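Local structure of lectin (Cicer arietinum, 4YEH) at residues I3-R8 with Y16-D21; G60-F65 with I74-F79; Y189-N194 with G205-T210. The protein binds a magnesium ion in the central channel of a hemopexin-fold beta-propeller and probably takes part in metal ion transport. All coordinates share one frame; numbering follows the deposited sequence.

Contact 1: I3-R8 with Y16-D21; sequences INAAFR and YLFIND. With MG (magnesium ion), chain C.
F7 meets Y16 and F18 because its CG is wedged between the backbone N and the carbonyl carbon (chi1 69°), which swings the ring over to strand 16-19. Y16 and F18 both turn CG away from their own carbonyl carbons (chi1 near -60°). The three rings form an aromatic cluster on one face of the hairpin. F7 CE2 lies 3.4 Å from Y16 CD2, with the ring planes at 42°. On its other flank F7 CE1 is 3.8 Å from F18 CE2. CB of Y16 sits over one face of the F7 ring, toward its rim. A5 lies on the same side of the hairpin as these rings, its CB 3.9 Å from F18 CB. On the reverse face A6 CB packs 3.5 Å from L17 CD2.

The strands pair antiparallel. F18 N gives a short bond of 2.7 Å to A5 O. F18 O takes N4 N at 2.9 Å and a weak bond from A5 N. N4 and A5 thus both face F18, a classic beta bulge. N4 OD1 points to the magnesium ion, 2.6 Å away, where backbone oxygens of D62, D118 and D171 complete the protein ligands. A water bonded to N20 O lies near N4 ND2, but that second link is doubtful. The metal bond through OD1 probably holds the amide's rotation. As a neutral ligand, N4 adds no formal charge to the site.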
# COMPACT_ATOMS: atom_id res chain seq x y z
N ILE A 3 3.59 -20.51 -6.55
CA ILE A 3 3.51 -19.40 -7.50
C ILE A 3 2.29 -18.51 -7.23
O ILE A 3 1.17 -18.98 -7.06
CB ILE A 3 3.55 -19.92 -8.94
CG1 ILE A 3 4.74 -20.89 -9.08
CG2 ILE A 3 3.75 -18.78 -9.91
CD1 ILE A 3 4.56 -21.97 -10.10
N ASN A 4 2.54 -17.22 -7.19
CA ASN A 4 1.58 -16.26 -6.77
C ASN A 4 1.23 -15.30 -7.90
O ASN A 4 0.13 -14.76 -7.96
CB ASN A 4 2.12 -15.49 -5.57
CG ASN A 4 1.01 -15.02 -4.65
OD1 ASN A 4 -0.14 -15.28 -4.96
ND2 ASN A 4 1.33 -14.33 -3.53
N ALA A 5 2.17 -15.12 -8.83
CA ALA A 5 2.00 -14.14 -9.88
C ALA A 5 3.01 -14.41 -10.95
O ALA A 5 4.20 -14.70 -10.67
CB ALA A 5 2.19 -12.74 -9.35
N ALA A 6 2.53 -14.33 -12.19
CA ALA A 6 3.37 -14.38 -13.36
C ALA A 6 2.84 -13.48 -14.44
O ALA A 6 1.67 -13.07 -14.44
CB ALA A 6 3.52 -15.79 -13.85
N PHE A 7 3.77 -13.10 -15.32
CA PHE A 7 3.45 -12.39 -16.52
C PHE A 7 4.46 -12.90 -17.57
O PHE A 7 5.57 -13.23 -17.21
CB PHE A 7 3.45 -10.88 -16.33
CG PHE A 7 4.80 -10.26 -16.07
CD1 PHE A 7 5.08 -9.64 -14.85
CD2 PHE A 7 5.79 -10.25 -17.07
CE1 PHE A 7 6.30 -9.06 -14.61
CE2 PHE A 7 7.04 -9.66 -16.83
CZ PHE A 7 7.29 -9.06 -15.61
N ARG A 8 4.06 -12.96 -18.83
CA ARG A 8 4.94 -13.40 -19.93
C ARG A 8 5.96 -12.32 -20.29
O ARG A 8 5.63 -11.12 -20.28
CB ARG A 8 4.08 -13.67 -21.15
CG ARG A 8 4.82 -14.16 -22.37
CD ARG A 8 3.83 -14.48 -23.47
NE ARG A 8 2.98 -13.33 -23.74
CZ ARG A 8 1.99 -13.31 -24.62
NH1 ARG A 8 1.73 -14.39 -25.36
NH2 ARG A 8 1.29 -12.19 -24.79
N TYR A 16 8.51 -14.45 -15.93
CA TYR A 16 8.86 -14.10 -14.59
C TYR A 16 7.83 -14.68 -13.64
O TYR A 16 6.66 -14.69 -13.92
CB TYR A 16 8.95 -12.59 -14.41
CG TYR A 16 10.09 -11.96 -15.21
CD1 TYR A 16 11.36 -11.82 -14.64
CD2 TYR A 16 9.90 -11.50 -16.49
CE1 TYR A 16 12.41 -11.25 -15.31
CE2 TYR A 16 10.96 -10.93 -17.19
CZ TYR A 16 12.21 -10.82 -16.60
OH TYR A 16 13.29 -10.27 -17.27
N LEU A 17 8.30 -15.13 -12.49
CA LEU A 17 7.44 -15.85 -11.52
C LEU A 17 7.69 -15.25 -10.16
O LEU A 17 8.83 -15.11 -9.75
CB LEU A 17 7.72 -17.37 -11.47
CG LEU A 17 7.57 -18.14 -12.79
CD1 LEU A 17 7.79 -19.66 -12.57
CD2 LEU A 17 6.23 -17.90 -13.49
N PHE A 18 6.61 -14.94 -9.47
CA PHE A 18 6.69 -14.27 -8.18
C PHE A 18 6.21 -15.20 -7.13
O PHE A 18 5.09 -15.77 -7.24
CB PHE A 18 5.90 -12.97 -8.25
CG PHE A 18 6.46 -12.00 -9.28
CD1 PHE A 18 7.43 -11.07 -8.93
CD2 PHE A 18 6.13 -12.12 -10.61
CE1 PHE A 18 8.02 -10.24 -9.86
CE2 PHE A 18 6.70 -11.27 -11.55
CZ PHE A 18 7.62 -10.31 -11.15
N ILE A 19 7.12 -15.48 -6.19
CA ILE A 19 6.84 -16.40 -5.12
C ILE A 19 7.16 -15.71 -3.79
O ILE A 19 8.14 -15.02 -3.70
CB ILE A 19 7.67 -17.70 -5.27
CG1 ILE A 19 7.45 -18.37 -6.63
CG2 ILE A 19 7.40 -18.67 -4.13
CD1 ILE A 19 8.56 -19.37 -6.95
N ASN A 20 6.28 -15.79 -2.83
CA ASN A 20 6.40 -15.03 -1.61
C ASN A 20 6.68 -13.56 -1.95
O ASN A 20 5.97 -12.97 -2.64
CB ASN A 20 7.36 -15.63 -0.57
CG ASN A 20 6.91 -16.97 -0.03
OD1 ASN A 20 7.68 -17.77 0.30
ND2 ASN A 20 5.67 -17.17 0.03
N ASP A 21 7.74 -13.01 -1.41
CA ASP A 21 8.27 -11.68 -1.70
C ASP A 21 9.48 -11.81 -2.65
O ASP A 21 10.38 -10.94 -2.70
CB ASP A 21 8.74 -11.03 -0.40
CG ASP A 21 9.90 -11.85 0.28
OD1 ASP A 21 10.57 -11.31 1.21
OD2 ASP A 21 10.09 -13.03 -0.14
MG MG C . -2.11 -14.60 -6.52
O HOH W 1 3.25 -12.74 -4.01

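Contact 2: G60-F65 with I74-F79; sequences GIDCSF and IFYENF. With MG (magnesium ion), chain C.
D62 holds E77 through its carboxylate: E77 N donates to D62 OD2 at 2.8 Å, nearly straight at 167°. The N-H arrives on the syn side, 23° out of the carboxylate plane. Backbone N of D62 is bonded to F75 O, 3.0 Å away. D62 O binds the magnesium ion at 2.3 Å. The residue thus gives the metal its carbonyl and uses its side chain to bind the backbone N of E77 in the turn. CG stands between backbone N and carbonyl carbon (chi1 67°), which carries OD2 across to that turn.

The F75 ring lies next, with C63 O at its edge. C63 SG lies obliquely to this ring, 4.9 Å from its centroid. F65 CE2 approaches F75 CE2 to 3.5 Å. On the reverse face, S64 CB meets I74 CG2 at 3.7 Å. A type II' turn from Y76 to F79 presents E77 N to the carboxylate.

Farther out, K100 of the second subunit makes a salt bridge with E77 and a hydrogen bond with Y76 OH. The hairpin forms the inner part of a four-stranded antiparallel propeller blade. F56 of helix 55-59 packs on I61 and I74, while A5 of strand 3-8 lies against I61 and S64.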
# COMPACT_ATOMS: atom_id res chain seq x y z
N GLY A 60 6.24 -8.60 -1.94
CA GLY A 60 6.14 -9.42 -3.13
C GLY A 60 4.97 -8.99 -3.97
O GLY A 60 4.31 -7.98 -3.67
N ILE A 61 4.69 -9.76 -5.01
CA ILE A 61 3.65 -9.39 -5.97
C ILE A 61 2.62 -10.55 -6.15
O ILE A 61 3.02 -11.71 -6.43
CB ILE A 61 4.29 -9.01 -7.29
CG1 ILE A 61 4.87 -7.63 -7.14
CG2 ILE A 61 3.23 -8.94 -8.35
CD1 ILE A 61 6.32 -7.62 -6.79
N ASP A 62 1.33 -10.26 -5.97
CA ASP A 62 0.34 -11.34 -5.88
C ASP A 62 -0.44 -11.65 -7.18
O ASP A 62 -1.15 -12.64 -7.30
CB ASP A 62 -0.55 -11.21 -4.60
CG ASP A 62 -1.43 -10.02 -4.64
OD1 ASP A 62 -1.79 -9.62 -5.77
OD2 ASP A 62 -1.84 -9.52 -3.57
N CYS A 63 -0.28 -10.79 -8.16
CA CYS A 63 -0.89 -10.89 -9.47
C CYS A 63 -0.12 -9.95 -10.42
O CYS A 63 0.26 -8.81 -10.04
CB CYS A 63 -2.34 -10.47 -9.37
SG CYS A 63 -3.31 -10.64 -10.86
N SER A 64 0.10 -10.41 -11.64
CA SER A 64 0.62 -9.56 -12.70
C SER A 64 0.20 -10.01 -14.16
O SER A 64 -0.34 -11.08 -14.35
CB SER A 64 2.15 -9.41 -12.54
OG SER A 64 2.79 -10.69 -12.42
N PHE A 65 0.40 -9.15 -15.16
CA PHE A 65 0.17 -9.52 -16.53
C PHE A 65 0.98 -8.73 -17.56
O PHE A 65 1.38 -7.56 -17.37
CB PHE A 65 -1.33 -9.60 -16.88
CG PHE A 65 -2.10 -8.33 -16.64
CD1 PHE A 65 -2.35 -7.47 -17.69
CD2 PHE A 65 -2.60 -8.03 -15.41
CE1 PHE A 65 -3.03 -6.32 -17.51
CE2 PHE A 65 -3.33 -6.90 -15.22
CZ PHE A 65 -3.53 -6.03 -16.28
N ILE A 74 1.43 -4.94 -12.09
CA ILE A 74 1.78 -5.70 -10.92
C ILE A 74 0.94 -5.15 -9.75
O ILE A 74 0.66 -3.93 -9.65
CB ILE A 74 3.27 -5.60 -10.60
CG1 ILE A 74 3.68 -4.15 -10.60
CG2 ILE A 74 4.13 -6.40 -11.60
CD1 ILE A 74 3.85 -3.49 -9.27
N PHE A 75 0.56 -6.08 -8.87
CA PHE A 75 -0.46 -5.89 -7.87
C PHE A 75 -0.00 -6.46 -6.53
O PHE A 75 0.80 -7.37 -6.45
CB PHE A 75 -1.71 -6.73 -8.28
CG PHE A 75 -2.48 -6.19 -9.46
CD1 PHE A 75 -3.62 -5.41 -9.26
CD2 PHE A 75 -2.12 -6.53 -10.75
CE1 PHE A 75 -4.36 -4.93 -10.32
CE2 PHE A 75 -2.89 -6.06 -11.84
CZ PHE A 75 -4.00 -5.23 -11.61
N TYR A 76 -0.59 -5.96 -5.48
CA TYR A 76 -0.52 -6.58 -4.15
C TYR A 76 -1.67 -6.00 -3.36
O TYR A 76 -1.68 -4.79 -3.15
CB TYR A 76 0.80 -6.26 -3.43
CG TYR A 76 0.77 -6.79 -2.05
CD1 TYR A 76 1.00 -8.13 -1.81
CD2 TYR A 76 0.44 -5.98 -0.99
CE1 TYR A 76 0.95 -8.64 -0.53
CE2 TYR A 76 0.39 -6.48 0.31
CZ TYR A 76 0.63 -7.82 0.52
OH TYR A 76 0.57 -8.35 1.80
N GLU A 77 -2.62 -6.86 -2.95
CA GLU A 77 -3.87 -6.45 -2.32
C GLU A 77 -4.53 -5.35 -3.15
O GLU A 77 -4.54 -5.45 -4.37
CB GLU A 77 -3.65 -6.02 -0.86
CG GLU A 77 -3.46 -7.20 0.06
CD GLU A 77 -2.99 -6.82 1.45
OE1 GLU A 77 -3.27 -5.71 1.92
OE2 GLU A 77 -2.32 -7.67 2.07
N ASN A 78 -5.03 -4.29 -2.53
CA ASN A 78 -5.85 -3.32 -3.30
C ASN A 78 -5.05 -2.36 -4.18
O ASN A 78 -5.63 -1.54 -4.86
CB ASN A 78 -6.97 -2.65 -2.42
CG ASN A 78 -6.44 -1.64 -1.45
OD1 ASN A 78 -7.03 -1.30 -0.42
ND2 ASN A 78 -5.38 -1.06 -1.82
N PHE A 79 -3.71 -2.51 -4.21
CA PHE A 79 -2.82 -1.56 -4.90
C PHE A 79 -2.21 -2.24 -6.07
O PHE A 79 -2.20 -3.49 -6.13
CB PHE A 79 -1.70 -1.02 -4.00
CG PHE A 79 -2.19 -0.22 -2.84
CD1 PHE A 79 -2.21 -0.79 -1.57
CD2 PHE A 79 -2.75 1.06 -3.01
CE1 PHE A 79 -2.72 -0.08 -0.49
CE2 PHE A 79 -3.25 1.76 -1.92
CZ PHE A 79 -3.22 1.18 -0.65
MG MG C . -2.11 -14.60 -6.52

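Contact 3: Y189-N194 with G205-T210; sequences YYARIN and GGVKKT
Y190 and K208 form the tight centre of this contact. Their backbones are joined by a reciprocal pair of hydrogen bonds. Y190 N reaches K208 O at 2.8 Å, almost straight at 175°. K208 N returns a bond of 2.9 Å to Y190 O. The Y190 ring lies oblique to K208 O, with CD1 3.2 Å from it. K208 leaves the strand with CG turned away from its own carbonyl carbon (chi1 -38°), and beyond CG its chain is extended. It runs obliquely past the phenol, and its CD lies 3.2 Å from Y190 OH. T210 adds to the packing, its OG1 3.2 Å from Y190 CB. This hydroxyl also makes a weak bond to E188 O, just before strand 189-194.

Strand 208-209 is the short outermost strand of a four-stranded antiparallel blade. This blade falls within the predicted hemopexin repeat 167-217, and strand 189-194 is its third strand. W214 meets the Y190 ring edge-to-face, and F185 of strand 181-186 also packs on Y190. Y213 receives K208 in a cation-pi contact.

The margins are looser. V207 is exposed and touches the strand lightly, its CG2 4.2 Å from A191 CB. At the far margin Y189 CE1 comes within 3.9 Å of K209 CG. The K209 chain is bent at several torsions, and its amine makes a long, weak ion pair with E188. R192 sends its guanidinium away from segment 205-210, to a salt bridge with E181.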
# COMPACT_ATOMS: atom_id res chain seq x y z
N TYR A 189 -0.29 -28.01 -8.36
CA TYR A 189 -0.86 -28.37 -9.64
C TYR A 189 -0.81 -27.23 -10.65
O TYR A 189 -1.04 -26.05 -10.28
CB TYR A 189 -2.30 -28.82 -9.39
CG TYR A 189 -2.34 -30.08 -8.53
CD1 TYR A 189 -1.93 -31.30 -9.07
CD2 TYR A 189 -2.76 -30.05 -7.20
CE1 TYR A 189 -1.95 -32.46 -8.31
CE2 TYR A 189 -2.80 -31.21 -6.43
CZ TYR A 189 -2.37 -32.42 -7.00
OH TYR A 189 -2.38 -33.62 -6.31
N TYR A 190 -0.52 -27.57 -11.92
CA TYR A 190 -0.63 -26.63 -13.05
C TYR A 190 -1.42 -27.19 -14.28
O TYR A 190 -1.65 -28.39 -14.36
CB TYR A 190 0.78 -26.20 -13.51
CG TYR A 190 1.35 -27.07 -14.59
CD1 TYR A 190 1.94 -28.33 -14.29
CD2 TYR A 190 1.25 -26.68 -15.94
CE1 TYR A 190 2.44 -29.16 -15.31
CE2 TYR A 190 1.72 -27.52 -16.97
CZ TYR A 190 2.31 -28.72 -16.64
OH TYR A 190 2.75 -29.48 -17.63
N ALA A 191 -1.77 -26.33 -15.26
CA ALA A 191 -2.35 -26.74 -16.57
C ALA A 191 -2.05 -25.80 -17.75
O ALA A 191 -1.84 -24.62 -17.54
CB ALA A 191 -3.84 -26.92 -16.47
N ARG A 192 -2.12 -26.31 -18.95
CA ARG A 192 -1.80 -25.58 -20.10
C ARG A 192 -3.07 -25.69 -20.81
O ARG A 192 -3.57 -26.72 -21.00
CB ARG A 192 -0.69 -26.31 -20.87
CG ARG A 192 0.21 -25.53 -21.80
CD ARG A 192 0.70 -26.54 -22.77
NE ARG A 192 1.34 -26.02 -23.95
CZ ARG A 192 1.66 -26.77 -25.00
NH1 ARG A 192 2.25 -26.28 -26.06
NH2 ARG A 192 1.36 -28.02 -24.97
N ILE A 193 -3.60 -24.56 -21.20
CA ILE A 193 -4.89 -24.52 -21.83
C ILE A 193 -4.72 -23.86 -23.20
O ILE A 193 -3.70 -23.20 -23.45
CB ILE A 193 -5.95 -23.89 -20.88
CG1 ILE A 193 -5.61 -22.44 -20.50
CG2 ILE A 193 -5.97 -24.66 -19.56
CD1 ILE A 193 -6.85 -21.62 -20.27
N ASN A 194 -5.68 -24.09 -24.10
CA ASN A 194 -5.67 -23.46 -25.42
C ASN A 194 -6.93 -22.61 -25.52
O ASN A 194 -8.06 -23.15 -25.60
CB ASN A 194 -5.62 -24.51 -26.54
CG ASN A 194 -5.28 -23.92 -27.89
OD1 ASN A 194 -6.19 -23.55 -28.65
ND2 ASN A 194 -3.98 -23.80 -28.19
N GLY A 205 -7.05 -30.88 -21.42
CA GLY A 205 -7.22 -31.45 -20.10
C GLY A 205 -5.95 -32.12 -19.59
O GLY A 205 -5.86 -33.35 -19.58
N GLY A 206 -4.98 -31.31 -19.18
CA GLY A 206 -3.72 -31.83 -18.68
C GLY A 206 -3.33 -31.21 -17.35
O GLY A 206 -2.39 -30.43 -17.27
N VAL A 207 -4.07 -31.57 -16.30
CA VAL A 207 -3.79 -31.03 -14.94
C VAL A 207 -2.70 -31.85 -14.24
O VAL A 207 -2.96 -32.96 -13.78
CB VAL A 207 -5.05 -30.98 -14.06
CG1 VAL A 207 -4.68 -30.54 -12.66
CG2 VAL A 207 -6.05 -30.02 -14.65
N LYS A 208 -1.49 -31.32 -14.20
CA LYS A 208 -0.35 -32.10 -13.74
C LYS A 208 0.34 -31.46 -12.52
O LYS A 208 0.28 -30.24 -12.29
CB LYS A 208 0.64 -32.28 -14.90
CG LYS A 208 -0.05 -32.51 -16.25
CD LYS A 208 0.76 -32.03 -17.44
CE LYS A 208 0.09 -32.48 -18.74
NZ LYS A 208 1.07 -32.52 -19.87
N LYS A 209 1.00 -32.29 -11.71
CA LYS A 209 1.83 -31.80 -10.60
C LYS A 209 2.93 -30.97 -11.21
O LYS A 209 3.58 -31.42 -12.16
CB LYS A 209 2.44 -32.96 -9.84
CG LYS A 209 1.44 -34.04 -9.49
CD LYS A 209 1.67 -34.45 -8.04
CE LYS A 209 2.11 -33.23 -7.23
NZ LYS A 209 3.22 -33.59 -6.30
N THR A 210 3.14 -29.77 -10.67
CA THR A 210 4.03 -28.83 -11.33
C THR A 210 5.50 -29.30 -11.35
O THR A 210 6.16 -29.21 -12.37
CB THR A 210 3.90 -27.42 -10.75
OG1 THR A 210 2.55 -26.96 -10.91
CG2 THR A 210 4.82 -26.46 -11.45

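Contact 1 comes first along the chain and closes the short loop between strands 3-8 and 15-19. Contact 2 opens later and closes the hairpin of strands 63-66 and 71-76. Contact 3 comes last, closing the longer loop between strands 189-194 and 208-209. The three lie in series; none nests in or crosses another. Contacts 1 and 2 touch: A5 CB is 3.2 Å from I61 O, and both reach the magnesium ion. Each pairs the inner strands of its own blade, and their touch links two neighbouring blades. Contact 3 sits at an outer blade edge, its centre about 17 Å from that of contact 1 and about 23 Å from that of contact 2.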